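PDB 6TGF: exopolysaccharide biosynthesis protein, which modifies the glycan biofilm of Pantoea stewartii as a putative hydrolase with a bacteriophage tailspike-like parallel beta-helix fold. Local coordinates for residues L547-S552 with D626-I631. Residues are numbered along the deposited sequence; the frame is centred on the assembly and turned at random.
Sequences LANLYS and DTQVFI
Adjacent antiparallel strands of a beta-sandwich, in the part of the chain that follows the parallel beta-helix, bring Leu550 opposite Thr627 and Asn549 opposite Gln628. Leu550 and Thr627 form a hydrogen-bonded pair, with Leu550 N to Thr627 O at 2.7 Å and Thr627 N to Leu550 O at 3.0 Å. Asn549 and Gln628 face each other as a non-hydrogen-bonded pair, and here the side chains make the link. The Asn549 CG lies anti to the backbone N (chi1 175°), and its amide is gripped at both ends. Gln628 NE2, on a chain bent at chi2, donates to Asn549 OD1 over 2.7 Å, arriving well above the carbonyl plane, while the acceptor lies close to the plane of the glutamine amide. Asn549 ND2 gives a nearly straight bond of 3.1 Å to the anti side of Asp626 OD1, while Asp626 OD2 is hydrogen-bonded to Thr623 OG1, just before the strand. That same Asp626 OD1 meets the rim of the Tyr551 ring, in its plane, 3.5 Å from CD2. On the other face the contacts are apolar: Leu550 CD1 rests against Val629 CG2 (3.9 Å). Near the start of 547-551, Leu547 crosses Ile631 at about a right angle, with Leu547 CD1 3.6 Å from Ile631 CG2. Strand 659-664 flanks 543-551 on its other side, where Asp661 takes a second bond from Asn549 ND2, and 614-620 borders 626-633. Thr627, Val629 and Ile631 pack on strand 589-597 of the second sheet, whereas the Tyr551 ring meets Trp506 of a neighbouring subunit edge-to-face and hydrogen-bonds through OH to Arg656.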
loop_
_atom_site.group_PDB
_atom_site.type_symbol
_atom_site.label_atom_id
_atom_site.label_comp_id
_atom_site.label_asym_id
_atom_site.label_seq_id
_atom_site.Cartn_x
_atom_site.Cartn_y
_atom_site.Cartn_z
ATOM N N LEU B 547 -11.727 5.777 42.383
ATOM C CA LEU B 547 -12.111 5.320 41.021
ATOM C C LEU B 547 -11.378 6.180 39.989
ATOM O O LEU B 547 -10.518 5.634 39.272
ATOM C CB LEU B 547 -13.631 5.409 40.846
ATOM C CG LEU B 547 -14.459 4.407 41.653
ATOM C CD1 LEU B 547 -15.930 4.520 41.293
ATOM C CD2 LEU B 547 -13.976 2.980 41.438
ATOM N N ALA B 548 -11.684 7.479 39.939
ATOM C CA ALA B 548 -11.140 8.419 38.933
ATOM C C ALA B 548 -11.389 9.870 39.354
ATOM O O ALA B 548 -12.168 10.094 40.300
ATOM C CB ALA B 548 -11.773 8.135 37.592
ATOM N N ASN B 549 -10.727 10.806 38.668
ATOM C CA ASN B 549 -11.091 12.245 38.634
ATOM C C ASN B 549 -11.918 12.491 37.369
ATOM O O ASN B 549 -11.389 12.253 36.266
ATOM C CB ASN B 549 -9.865 13.161 38.669
ATOM C CG ASN B 549 -10.231 14.622 38.511
ATOM O OD1 ASN B 549 -10.885 15.199 39.378
ATOM N ND2 ASN B 549 -9.824 15.226 37.406
ATOM N N LEU B 550 -13.170 12.925 37.530
ATOM C CA LEU B 550 -14.085 13.283 36.413
ATOM C C LEU B 550 -13.895 14.765 36.070
ATOM O O LEU B 550 -14.126 15.606 36.961
ATOM C CB LEU B 550 -15.533 13.005 36.830
ATOM C CG LEU B 550 -15.860 11.562 37.212
ATOM C CD1 LEU B 550 -17.262 11.472 37.795
ATOM C CD2 LEU B 550 -15.719 10.629 36.018
ATOM N N TYR B 551 -13.488 15.066 34.832
ATOM C CA TYR B 551 -13.417 16.445 34.284
ATOM C C TYR B 551 -14.709 16.749 33.518
ATOM O O TYR B 551 -14.914 16.176 32.428
ATOM C CB TYR B 551 -12.200 16.635 33.375
ATOM C CG TYR B 551 -12.016 18.056 32.908
ATOM C CD1 TYR B 551 -12.647 18.522 31.767
ATOM C CD2 TYR B 551 -11.239 18.949 33.626
ATOM C CE1 TYR B 551 -12.497 19.832 31.341
ATOM C CE2 TYR B 551 -11.075 20.261 33.212
ATOM C CZ TYR B 551 -11.709 20.706 32.066
ATOM O OH TYR B 551 -11.548 21.997 31.655
ATOM N N SER B 552 -15.541 17.632 34.078
ATOM C CA SER B 552 -16.824 18.103 33.494
ATOM C C SER B 552 -16.609 19.480 32.867
ATOM O O SER B 552 -16.481 20.468 33.586
ATOM C CB SER B 552 -17.910 18.130 34.542
ATOM O OG SER B 552 -17.749 17.065 35.466
ATOM N N ASP B 626 -13.351 19.667 38.159
ATOM C CA ASP B 626 -12.737 18.384 38.601
ATOM C C ASP B 626 -13.492 17.815 39.808
ATOM O O ASP B 626 -13.758 18.580 40.756
ATOM C CB ASP B 626 -11.251 18.583 38.908
ATOM C CG ASP B 626 -10.461 19.092 37.716
ATOM O OD1 ASP B 626 -10.129 18.270 36.840
ATOM O OD2 ASP B 626 -10.202 20.310 37.661
ATOM N N THR B 627 -13.808 16.515 39.764
ATOM C CA THR B 627 -14.483 15.743 40.845
ATOM C C THR B 627 -13.812 14.370 40.991
ATOM O O THR B 627 -13.948 13.555 40.057
ATOM C CB THR B 627 -15.980 15.564 40.556
ATOM O OG1 THR B 627 -16.533 16.829 40.190
ATOM C CG2 THR B 627 -16.741 14.995 41.734
ATOM N N GLN B 628 -13.121 14.126 42.111
ATOM C CA GLN B 628 -12.588 12.786 42.484
ATOM C C GLN B 628 -13.696 11.991 43.182
ATOM O O GLN B 628 -14.335 12.554 44.090
ATOM C CB GLN B 628 -11.367 12.897 43.399
ATOM C CG GLN B 628 -10.137 13.476 42.715
ATOM C CD GLN B 628 -9.993 14.958 42.961
ATOM O OE1 GLN B 628 -9.806 15.402 44.091
ATOM N NE2 GLN B 628 -10.070 15.735 41.893
ATOM N N VAL B 629 -13.906 10.738 42.767
ATOM C CA VAL B 629 -14.939 9.816 43.330
ATOM C C VAL B 629 -14.225 8.646 44.016
ATOM O O VAL B 629 -13.401 7.987 43.352
ATOM C CB VAL B 629 -15.914 9.327 42.241
ATOM C CG1 VAL B 629 -16.945 8.351 42.791
ATOM C CG2 VAL B 629 -16.605 10.489 41.545
ATOM N N PHE B 630 -14.531 8.417 45.297
ATOM C CA PHE B 630 -14.051 7.272 46.113
ATOM C C PHE B 630 -15.235 6.347 46.414
ATOM O O PHE B 630 -16.358 6.855 46.605
ATOM C CB PHE B 630 -13.404 7.761 47.412
ATOM C CG PHE B 630 -12.145 8.571 47.235
ATOM C CD1 PHE B 630 -12.203 9.892 46.819
ATOM C CD2 PHE B 630 -10.901 8.019 47.503
ATOM C CE1 PHE B 630 -11.045 10.640 46.662
ATOM C CE2 PHE B 630 -9.744 8.769 47.349
ATOM C CZ PHE B 630 -9.818 10.077 46.928
ATOM N N ILE B 631 -14.991 5.033 46.444
ATOM C CA ILE B 631 -16.000 4.001 46.828
ATOM C C ILE B 631 -15.384 3.076 47.885
ATOM O O ILE B 631 -14.212 2.681 47.723
ATOM C CB ILE B 631 -16.519 3.221 45.599
ATOM C CG1 ILE B 631 -15.417 2.450 44.867
ATOM C CG2 ILE B 631 -17.262 4.153 44.653
ATOM C CD1 ILE B 631 -15.928 1.275 44.065
#